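Local coordinates for protein halogenase PltM (PDB 6BZN) that halogenates phenolic substrates with a choice of halides, and belongs to the flavin-dependent, tryptophan halogenase-like enzymes that use FAD, at residues I293-R296 / K297-K301; F280-A283 / K284-T288; W114-E117 / N118-S121; P120-P123 / D124-V127; K226-D230 / A231-L235. All blocks are in the same frame, centred on the assembly; numbering follows the deposited sequence.

Contact 1: residues I293-R296 / K297-K301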
# COMPACT_ATOMS: atom_id res chain seq x y z
N ILE A 293 -6.76 21.69 14.77
CA ILE A 293 -7.65 21.60 15.94
C ILE A 293 -8.02 20.13 16.20
O ILE A 293 -7.99 19.67 17.34
CB ILE A 293 -8.91 22.49 15.79
CG1 ILE A 293 -8.50 23.98 15.77
CG2 ILE A 293 -9.91 22.23 16.92
CD1 ILE A 293 -9.53 24.89 15.12
N GLU A 294 -8.33 19.39 15.15
CA GLU A 294 -8.61 17.95 15.28
C GLU A 294 -7.39 17.20 15.83
O GLU A 294 -7.52 16.32 16.68
CB GLU A 294 -9.08 17.35 13.96
CG GLU A 294 -10.45 17.82 13.49
CD GLU A 294 -11.61 17.32 14.37
OE1 GLU A 294 -11.51 16.24 14.99
OE2 GLU A 294 -12.64 18.03 14.43
N PHE A 295 -6.19 17.59 15.38
CA PHE A 295 -4.96 16.98 15.87
C PHE A 295 -4.81 17.21 17.38
O PHE A 295 -4.61 16.26 18.14
CB PHE A 295 -3.74 17.53 15.11
CG PHE A 295 -2.43 16.87 15.48
CD1 PHE A 295 -2.26 15.50 15.33
CD2 PHE A 295 -1.36 17.63 15.96
CE1 PHE A 295 -1.06 14.89 15.68
CE2 PHE A 295 -0.16 17.03 16.30
CZ PHE A 295 -0.00 15.65 16.16
N ARG A 296 -4.99 18.45 17.82
CA ARG A 296 -4.90 18.78 19.24
C ARG A 296 -5.96 18.06 20.08
O ARG A 296 -5.65 17.60 21.18
CB ARG A 296 -4.96 20.29 19.49
CG ARG A 296 -3.81 21.09 18.89
CD ARG A 296 -2.44 20.76 19.47
NE ARG A 296 -1.38 20.87 18.47
CZ ARG A 296 -0.09 20.56 18.65
NH1 ARG A 296 0.36 20.13 19.83
NH2 ARG A 296 0.77 20.69 17.64
N LYS A 297 -7.19 17.96 19.57
CA LYS A 297 -8.24 17.18 20.25
C LYS A 297 -7.84 15.71 20.42
O LYS A 297 -8.06 15.12 21.49
CB LYS A 297 -9.59 17.29 19.54
CG LYS A 297 -10.26 18.66 19.70
CD LYS A 297 -11.71 18.69 19.25
CE LYS A 297 -11.87 18.42 17.77
NZ LYS A 297 -13.28 18.57 17.30
N LEU A 298 -7.26 15.13 19.37
CA LEU A 298 -6.78 13.75 19.43
C LEU A 298 -5.73 13.58 20.53
O LEU A 298 -5.80 12.63 21.32
CB LEU A 298 -6.19 13.33 18.08
CG LEU A 298 -5.81 11.85 17.95
CD1 LEU A 298 -7.06 10.99 18.02
CD2 LEU A 298 -5.06 11.61 16.65
N LEU A 299 -4.77 14.51 20.60
CA LEU A 299 -3.69 14.43 21.57
C LEU A 299 -4.18 14.61 23.02
O LEU A 299 -3.61 14.02 23.94
CB LEU A 299 -2.59 15.44 21.23
CG LEU A 299 -1.89 15.32 19.86
CD1 LEU A 299 -0.68 16.24 19.82
CD2 LEU A 299 -1.50 13.89 19.51
N LYS A 300 -5.23 15.41 23.20
CA LYS A 300 -5.87 15.59 24.51
C LYS A 300 -6.59 14.29 24.92
O LYS A 300 -6.50 13.86 26.07
CB LYS A 300 -6.86 16.76 24.41
CG LYS A 300 -7.39 17.34 25.71
CD LYS A 300 -8.41 18.44 25.38
CE LYS A 300 -8.50 19.52 26.44
NZ LYS A 300 -9.32 19.08 27.60
N LYS A 301 -7.27 13.66 23.96
CA LYS A 301 -7.93 12.37 24.15
C LYS A 301 -6.93 11.26 24.52
O LYS A 301 -7.21 10.41 25.36
CB LYS A 301 -8.67 12.00 22.86
CG LYS A 301 -10.00 11.28 22.96
CD LYS A 301 -10.76 11.42 21.63
CE LYS A 301 -12.13 10.77 21.64
NZ LYS A 301 -12.97 11.04 20.42

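Contact 2: residues F280-A283 / K284-T288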
# COMPACT_ATOMS: atom_id res chain seq x y z
N PHE A 280 -9.91 8.42 10.96
CA PHE A 280 -11.10 8.06 11.73
C PHE A 280 -12.05 7.17 10.94
O PHE A 280 -12.27 7.36 9.76
CB PHE A 280 -11.86 9.31 12.19
CG PHE A 280 -11.09 10.18 13.13
CD1 PHE A 280 -10.75 9.70 14.40
CD2 PHE A 280 -10.72 11.47 12.78
CE1 PHE A 280 -10.03 10.50 15.29
CE2 PHE A 280 -10.01 12.27 13.65
CZ PHE A 280 -9.66 11.78 14.91
N ASN A 281 -12.60 6.18 11.64
CA ASN A 281 -13.78 5.47 11.23
C ASN A 281 -14.96 6.44 11.31
O ASN A 281 -15.40 6.80 12.41
CB ASN A 281 -13.99 4.27 12.15
CG ASN A 281 -15.20 3.45 11.78
OD1 ASN A 281 -15.98 3.82 10.92
ND2 ASN A 281 -15.35 2.30 12.43
N ASN A 282 -15.48 6.86 10.16
CA ASN A 282 -16.54 7.88 10.09
C ASN A 282 -17.85 7.39 10.72
O ASN A 282 -18.68 8.21 11.13
CB ASN A 282 -16.80 8.31 8.65
CG ASN A 282 -15.67 9.16 8.06
OD1 ASN A 282 -15.14 10.06 8.70
ND2 ASN A 282 -15.35 8.91 6.80
N ALA A 283 -18.02 6.08 10.83
CA ALA A 283 -19.15 5.50 11.58
C ALA A 283 -19.05 5.75 13.08
O ALA A 283 -20.07 5.66 13.77
CB ALA A 283 -19.26 4.01 11.31
N LYS A 284 -17.86 6.02 13.60
CA LYS A 284 -17.66 6.26 15.04
C LYS A 284 -17.30 7.68 15.41
O LYS A 284 -17.65 8.11 16.49
CB LYS A 284 -16.61 5.32 15.60
CG LYS A 284 -17.04 3.87 15.62
CD LYS A 284 -15.98 3.02 16.27
CE LYS A 284 -16.31 1.54 16.14
NZ LYS A 284 -17.26 1.14 17.20
N TYR A 285 -16.58 8.41 14.57
CA TYR A 285 -16.27 9.81 14.84
C TYR A 285 -16.12 10.55 13.52
O TYR A 285 -15.34 10.11 12.67
CB TYR A 285 -14.97 9.96 15.65
CG TYR A 285 -14.57 11.40 15.85
CD1 TYR A 285 -15.24 12.21 16.78
CD2 TYR A 285 -13.53 11.97 15.12
CE1 TYR A 285 -14.89 13.53 16.96
CE2 TYR A 285 -13.17 13.29 15.29
CZ TYR A 285 -13.85 14.08 16.21
OH TYR A 285 -13.51 15.38 16.39
N ARG A 286 -16.83 11.66 13.37
CA ARG A 286 -16.66 12.54 12.21
C ARG A 286 -16.01 13.84 12.67
O ARG A 286 -16.57 14.54 13.51
CB ARG A 286 -18.01 12.84 11.52
CG ARG A 286 -18.47 11.74 10.59
CD ARG A 286 -19.77 12.09 9.88
NE ARG A 286 -20.49 10.88 9.49
CZ ARG A 286 -20.29 10.17 8.37
NH1 ARG A 286 -19.38 10.53 7.46
NH2 ARG A 286 -21.02 9.08 8.16
N PRO A 287 -14.83 14.18 12.13
CA PRO A 287 -14.24 15.44 12.53
C PRO A 287 -15.07 16.64 12.05
O PRO A 287 -15.74 16.55 11.02
CB PRO A 287 -12.87 15.42 11.85
CG PRO A 287 -13.09 14.59 10.64
CD PRO A 287 -14.04 13.51 11.08
N THR A 288 -15.03 17.73 12.81
CA THR A 288 -15.78 18.94 12.49
C THR A 288 -14.94 20.20 12.33
O THR A 288 -15.43 21.18 11.78
CB THR A 288 -16.83 19.23 13.59
OG1 THR A 288 -16.20 19.17 14.88
CG2 THR A 288 -17.93 18.21 13.53

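Contact 3: residues W114-E117 / N118-S121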
# COMPACT_ATOMS: atom_id res chain seq x y z
N TRP A 114 -1.82 0.27 21.59
CA TRP A 114 -3.26 0.49 21.78
C TRP A 114 -3.49 1.48 22.93
O TRP A 114 -2.72 1.52 23.91
CB TRP A 114 -3.96 -0.84 22.05
CG TRP A 114 -5.45 -0.76 22.25
CD1 TRP A 114 -6.43 -0.81 21.29
CD2 TRP A 114 -6.13 -0.62 23.49
NE1 TRP A 114 -7.67 -0.71 21.86
CE2 TRP A 114 -7.52 -0.60 23.22
CE3 TRP A 114 -5.70 -0.53 24.82
CZ2 TRP A 114 -8.48 -0.49 24.22
CZ3 TRP A 114 -6.66 -0.41 25.83
CH2 TRP A 114 -8.03 -0.39 25.52
N HIS A 115 -4.55 2.27 22.80
CA HIS A 115 -4.91 3.32 23.76
C HIS A 115 -6.39 3.38 23.93
O HIS A 115 -7.14 2.90 23.08
CB HIS A 115 -4.45 4.67 23.28
CG HIS A 115 -3.04 4.69 22.84
ND1 HIS A 115 -2.00 4.95 23.70
CD2 HIS A 115 -2.48 4.40 21.65
CE1 HIS A 115 -0.86 4.86 23.05
NE2 HIS A 115 -1.12 4.52 21.81
N GLN A 116 -6.83 3.99 25.02
CA GLN A 116 -8.23 4.27 25.21
C GLN A 116 -8.41 5.57 25.94
O GLN A 116 -7.57 5.96 26.76
CB GLN A 116 -8.94 3.12 25.95
CG GLN A 116 -8.69 3.04 27.44
CD GLN A 116 -9.68 2.13 28.15
OE1 GLN A 116 -9.28 1.26 28.89
NE2 GLN A 116 -10.98 2.31 27.89
N GLU A 117 -9.52 6.22 25.64
CA GLU A 117 -9.86 7.49 26.22
C GLU A 117 -10.09 7.29 27.72
O GLU A 117 -10.60 6.24 28.16
CB GLU A 117 -11.10 8.02 25.53
CG GLU A 117 -11.50 9.42 25.91
CD GLU A 117 -12.51 10.03 24.96
OE1 GLU A 117 -13.04 9.30 24.08
OE2 GLU A 117 -12.76 11.25 25.08
N ASN A 118 -9.68 8.29 28.51
CA ASN A 118 -9.92 8.32 29.95
C ASN A 118 -9.21 7.24 30.76
O ASN A 118 -9.63 6.90 31.87
CB ASN A 118 -11.43 8.32 30.22
CG ASN A 118 -12.11 9.53 29.61
OD1 ASN A 118 -11.54 10.62 29.61
ND2 ASN A 118 -13.30 9.35 29.09
N ALA A 119 -8.11 6.73 30.22
CA ALA A 119 -7.26 5.77 30.93
C ALA A 119 -5.83 5.95 30.47
O ALA A 119 -5.61 6.34 29.32
CB ALA A 119 -7.71 4.34 30.65
N PRO A 120 -4.85 5.68 31.36
CA PRO A 120 -3.45 5.76 30.95
C PRO A 120 -3.07 4.62 30.03
O PRO A 120 -3.59 3.50 30.18
CB PRO A 120 -2.68 5.64 32.28
CG PRO A 120 -3.59 4.89 33.18
CD PRO A 120 -4.99 5.28 32.78
N SER A 121 -2.17 4.89 29.09
CA SER A 121 -1.74 3.90 28.12
C SER A 121 -0.66 3.00 28.70
O SER A 121 0.19 3.46 29.45
CB SER A 121 -1.21 4.59 26.86
OG SER A 121 -2.25 5.34 26.25
O HOH W 1 -4.87 4.69 27.00
O HOH W 2 -10.83 12.47 26.86
O HOH W 3 -13.77 11.82 27.59

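Contact 4: residues P120-P123 / D124-V127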
# COMPACT_ATOMS: atom_id res chain seq x y z
N PRO A 120 -4.85 5.68 31.36
CA PRO A 120 -3.45 5.76 30.95
C PRO A 120 -3.07 4.62 30.03
O PRO A 120 -3.59 3.50 30.18
CB PRO A 120 -2.68 5.64 32.28
CG PRO A 120 -3.59 4.89 33.18
CD PRO A 120 -4.99 5.28 32.78
N SER A 121 -2.17 4.89 29.09
CA SER A 121 -1.74 3.90 28.12
C SER A 121 -0.66 3.00 28.70
O SER A 121 0.19 3.46 29.45
CB SER A 121 -1.21 4.59 26.86
OG SER A 121 -2.25 5.34 26.25
N SER A 122 -0.69 1.72 28.36
CA SER A 122 0.29 0.76 28.86
C SER A 122 1.29 0.34 27.77
O SER A 122 0.89 -0.08 26.69
CB SER A 122 -0.40 -0.47 29.43
OG SER A 122 0.52 -1.51 29.65
N PRO A 123 2.60 0.42 28.08
CA PRO A 123 3.58 -0.16 27.15
C PRO A 123 3.54 -1.68 26.99
O PRO A 123 4.31 -2.22 26.19
CB PRO A 123 4.94 0.28 27.71
CG PRO A 123 4.68 1.03 28.95
CD PRO A 123 3.22 1.05 29.25
N ASP A 124 2.68 -2.38 27.73
CA ASP A 124 2.40 -3.80 27.46
C ASP A 124 1.26 -4.04 26.46
O ASP A 124 1.03 -5.17 26.08
CB ASP A 124 2.13 -4.53 28.76
CG ASP A 124 3.29 -4.41 29.72
OD1 ASP A 124 4.45 -4.65 29.28
OD2 ASP A 124 3.07 -4.04 30.89
N HIS A 125 0.58 -2.98 26.04
CA HIS A 125 -0.46 -3.09 25.00
C HIS A 125 0.15 -2.81 23.63
O HIS A 125 -0.32 -1.92 22.91
CB HIS A 125 -1.62 -2.15 25.30
CG HIS A 125 -2.38 -2.51 26.54
ND1 HIS A 125 -3.21 -1.63 27.19
CD2 HIS A 125 -2.42 -3.67 27.24
CE1 HIS A 125 -3.74 -2.22 28.24
NE2 HIS A 125 -3.29 -3.46 28.29
N LEU A 126 1.18 -3.60 23.30
CA LEU A 126 1.97 -3.51 22.07
C LEU A 126 2.09 -4.87 21.39
O LEU A 126 2.24 -5.89 22.05
CB LEU A 126 3.41 -3.05 22.37
CG LEU A 126 3.76 -1.57 22.39
CD1 LEU A 126 2.81 -0.79 23.27
CD2 LEU A 126 5.21 -1.41 22.85
N VAL A 127 2.05 -4.88 20.06
CA VAL A 127 2.52 -6.03 19.28
C VAL A 127 3.43 -5.48 18.18
O VAL A 127 3.20 -4.39 17.65
CB VAL A 127 1.39 -6.91 18.67
CG1 VAL A 127 0.59 -7.60 19.76
CG2 VAL A 127 0.46 -6.11 17.77
O HOH W 4 -2.97 1.09 26.73

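Contact 5: residues K226-D230 / A231-L235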
# COMPACT_ATOMS: atom_id res chain seq x y z
N LYS A 226 9.46 13.15 18.50
CA LYS A 226 10.19 12.23 19.38
C LYS A 226 9.98 10.77 19.05
O LYS A 226 8.88 10.37 18.69
CB LYS A 226 9.75 12.40 20.83
CG LYS A 226 10.45 13.49 21.58
CD LYS A 226 10.37 13.23 23.08
CE LYS A 226 11.22 14.24 23.81
NZ LYS A 226 10.91 14.19 25.26
N SER A 227 11.02 9.97 19.25
CA SER A 227 10.95 8.54 19.07
C SER A 227 10.05 7.91 20.13
O SER A 227 9.93 8.43 21.25
CB SER A 227 12.35 7.92 19.16
OG SER A 227 12.82 7.89 20.50
N TYR A 228 9.44 6.77 19.80
CA TYR A 228 8.64 6.04 20.78
C TYR A 228 9.46 5.76 22.06
O TYR A 228 8.96 5.91 23.17
CB TYR A 228 8.14 4.72 20.22
CG TYR A 228 7.27 4.00 21.22
CD1 TYR A 228 7.83 3.15 22.18
CD2 TYR A 228 5.90 4.21 21.25
CE1 TYR A 228 7.04 2.51 23.12
CE2 TYR A 228 5.09 3.59 22.19
CZ TYR A 228 5.67 2.75 23.13
OH TYR A 228 4.89 2.13 24.06
N GLU A 229 10.71 5.34 21.88
CA GLU A 229 11.55 4.95 23.02
C GLU A 229 11.83 6.14 23.95
O GLU A 229 11.82 5.97 25.17
CB GLU A 229 12.86 4.31 22.57
CG GLU A 229 12.75 2.85 22.16
CD GLU A 229 11.94 2.62 20.88
OE1 GLU A 229 11.17 1.64 20.85
OE2 GLU A 229 12.08 3.41 19.92
N ASP A 230 12.07 7.33 23.39
CA ASP A 230 12.28 8.55 24.18
C ASP A 230 11.00 9.12 24.77
O ASP A 230 11.02 9.68 25.86
CB ASP A 230 12.96 9.67 23.35
CG ASP A 230 14.41 9.36 23.03
OD1 ASP A 230 15.03 8.56 23.76
OD2 ASP A 230 14.93 9.91 22.02
N ALA A 231 9.90 9.01 24.04
CA ALA A 231 8.64 9.64 24.44
C ALA A 231 7.85 8.78 25.42
O ALA A 231 7.19 9.32 26.30
CB ALA A 231 7.79 9.95 23.23
N LEU A 232 7.86 7.46 25.23
CA LEU A 232 6.93 6.57 25.93
C LEU A 232 7.59 5.46 26.74
O LEU A 232 7.32 5.34 27.93
CB LEU A 232 5.90 6.00 24.95
CG LEU A 232 4.82 7.02 24.56
CD1 LEU A 232 4.07 6.60 23.31
CD2 LEU A 232 3.87 7.30 25.71
N ALA A 233 8.43 4.63 26.13
CA ALA A 233 9.04 3.52 26.87
C ALA A 233 10.21 2.95 26.12
O ALA A 233 10.08 2.68 24.92
CB ALA A 233 8.02 2.43 27.15
N PRO A 234 11.34 2.72 26.81
CA PRO A 234 12.51 2.13 26.16
C PRO A 234 12.34 0.64 25.90
O PRO A 234 11.41 0.02 26.44
CB PRO A 234 13.62 2.37 27.18
CG PRO A 234 12.90 2.27 28.50
CD PRO A 234 11.58 2.94 28.25
N LEU A 235 13.27 0.06 25.15
CA LEU A 235 13.23 -1.38 24.84
C LEU A 235 13.30 -2.25 26.10
O LEU A 235 12.70 -3.32 26.12
CB LEU A 235 14.38 -1.78 23.91
CG LEU A 235 14.37 -1.26 22.48
CD1 LEU A 235 15.58 -1.80 21.74
CD2 LEU A 235 13.08 -1.66 21.79
O HOH W 5 10.41 0.36 23.24

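Contact 1: residues I293-R296 / K297-K301
Glu-294 and Lys-297, one turn apart on a helix, form a salt bridge in which NZ of the lysine stands 3.0 Å from OE2 of the glutamate. The ammonium comes from above the carboxylate plane, 50° out of it. Both chains fold to meet: Glu-294 bends at chi2 (-68°) and Lys-297 at chi3. The carboxylate is shared further, OE1 with the hydroxyl of Tyr-285 and OE2 with the backbone N atoms of Thr-288 and Glu-289, while Lys-297 has a second acid in Glu-289. Replacing Glu-294 by alanine is likely to leave Tyr-285 and the two loop amides without their acceptor, and Lys-297 with one acid fewer.

The backbone beneath follows the ordinary i to i+4 ladder of helix 291-301, as in the bond from Leu-299 N to Phe-295 O at 3.0 Å. Phe-295 and Leu-299 use that same spacing. Leu-299 lays CD1 over one face of the Phe-295 ring, a CH-pi contact 4.0 Å from the centroid, and the closest approach is CE2 of Phe-295 to that methyl at 3.6 Å. The phenyl group reaches on toward Phe-309 and Trp-318. CE2 of that ring lies above the guanidinium plane of Arg-296, whose NE pairs with Glu-292.

Contact 2: residues F280-A283 / K284-T288
Asn-281 O is gripped by two backbone donors, Lys-284 N at 2.8 Å and Tyr-285 N at 2.9 Å. The second lies nearly along the C=O axis, whereas the first sits 50° above the carbonyl plane. Together they close a tight turn at the end of strand 273-281. The side chain of Asn-281 adds an Asx turn inside it: OD1 accepts from Ala-283 N at 3.0 Å.

With the backbone turned like this, Tyr-285 comes alongside Phe-280 and the two point the same way. Their rings form an edge-to-face pair, planes 67° apart, in which CD2 of Tyr-285 hangs over the centre of the Phe-280 face and lies 3.6 Å from CG of that ring. A chi1 of 175° puts the tyrosine ring anti to the backbone N and over its partner. With an alanine in place of Phe-280, the tyrosine edge would probably lose the face it rests on and a gap would open beneath it. Further round the turn, the guanidinium of Arg-286 is covered on one face by Asn-282, whose CB is 3.6 Å from NH1 of the arginine.

The amide of Asn-282 is held by Asp-214 and the carbonyl of Pro-322. Phe-280 pairs through its backbone with Cys-216 on strand 215-223 and packs on Leu-298 of helix 291-301, while the Tyr-285 ring takes a cation-pi contact from Lys-301 of that helix.

Contact 3: residues W114-E117 / N118-S121
His-115 and Ser-121 make the tight end of this loop: ND1 of the imidazole and OG of the serine are only 2.6 Å apart, almost straight at 173°. The hydroxyl lies in the ring plane, at the edge, and either partner could be the donor. With chi1 of -62° the serine OG stands anti to its own carbonyl carbon, where it also meets a water. That water accepts from Gln-116 N at 2.9 Å and donates to Ala-119 O, so one molecule bridges the two limbs of the hairpin-like loop where their backbones are too far apart to bond directly.

The other end is looser. A type II beta turn runs from Gln-116 to Ala-119, and the methyl of Ala-119 lies against CG of Gln-116 at 3.6 Å. Beyond it Glu-117 and Asn-118 run side by side and are exposed, with CG of the glutamate 3.7 Å from ND2 of the asparagine. Another water lies between their polar ends, 2.8 Å from Glu-117 OE2, and accepts from Asn-118 ND2.

The loop connects strands 109-114 and 126-131, which pair antiparallel at one edge of the mixed sheet. His-115 is held on its far side by His-251 of strand 248-253, and both it and Ser-121 touch Ala-304 of helix 303-306.

Contact 4: residues P120-P123 / D124-V127
Ser-122 to His-125 is a type I beta turn, closed by the backbone bond from His-125 N to Ser-122 O at 3.0 Å. An inverse gamma turn centred on His-125 follows, with a weak bond from Leu-126 N to Asp-124 O, and the chain then enters strand 126-131.

Two parts of the Ser-122 side chain do different work. A chi1 of 167° turns its hydroxyl away from its own backbone N and toward Asp-124 N, from which it accepts at 3.0 Å, an ST turn inside the beta turn. Its CB instead lies over one face of the His-125 imidazole, a CH-pi contact 3.9 Å from the ring centroid and 17° off the normal. Because the ring belongs to the last residue of the turn and CB to the first, this contact joins the two ends that the backbone bond also closes. The same ring meets Trp-114 and Phe-410, and the backbone of His-125 pairs with that of Trp-114.

Asp-124 directs its carboxylate to a salt bridge with Arg-237 of helix 235-238, on which Pro-123 also packs. Leu-126 curls back toward the turn, with both methyls against the carbonyl of Pro-123; CD2 of the leucine stands 3.6 Å from that oxygen. A water completes the bracing between turn and imidazole: it accepts from Ser-122 N at 2.9 Å and lies 2.8 Å from His-125 ND1.

Contact 5: residues K226-D230 / A231-L235
Tyr-228 has its CG anti to the backbone N (chi1 -178°) and Leu-232 has its own anti to the carbonyl carbon (chi1 -76°), which brings the phenol ring and the leucine side chain across each other at about a right angle. They belong to a single short helix, 228-231, and the residue just after it. Ser-227 is the N-cap, its OG accepting from Asp-230 N at 3.0 Å.

Over one face of the Tyr-228 ring lies CB of Leu-232, a CH-pi contact 3.9 Å from the centroid, and CD1 of the same leucine comes to 3.4 Å from CE2 of the tyrosine. The methyl of Ala-233 adds a more distant touch at CE1.

The helix ends on a shared acceptor. Tyr-228 O takes Leu-232 N at 2.8 Å and Ala-233 N at 3.3 Å, and the two donors approach from opposite faces of the carbonyl plane. The chain turns away here and starts the next helix, 235-238, with Pro-234 at its N-cap. Glu-229 spans the same junction: its carboxylate bonds to the backbone N atoms of Leu-244 and Phe-245, and a water gives protons to both OE1 of Glu-229 and the carbonyl of Ala-233. That carbonyl also receives the CA-H of Glu-229, with CA and O 3.3 Å apart and an angle of 174° at the hydrogen.

In the fold
The five contacts form two linked groups. Contacts 1 and 2 are joined by a hydrogen bond: Glu-294 OE1 lies 2.6 Å from Tyr-285 OH, tying the turn to the helix after it. Contacts 3 and 4 share Pro-120 and Ser-121, and Trp-114 N meets His-125 O at 3.0 Å, where edge strand 126-131 begins to pair with 109-114. Contact 5 abuts contact 4 through Pro-123 CB and Ala-233 CB, 3.8 Å apart. Lys-301 touches Glu-117, linking the groups. Contacts 1, 3, 4 and 5 lie away from the FAD sites; in contact 2, the Asn-282 side chain is about 12 Å from that of Tyr-326, which binds FAD in another structure of this protein; none is bound here.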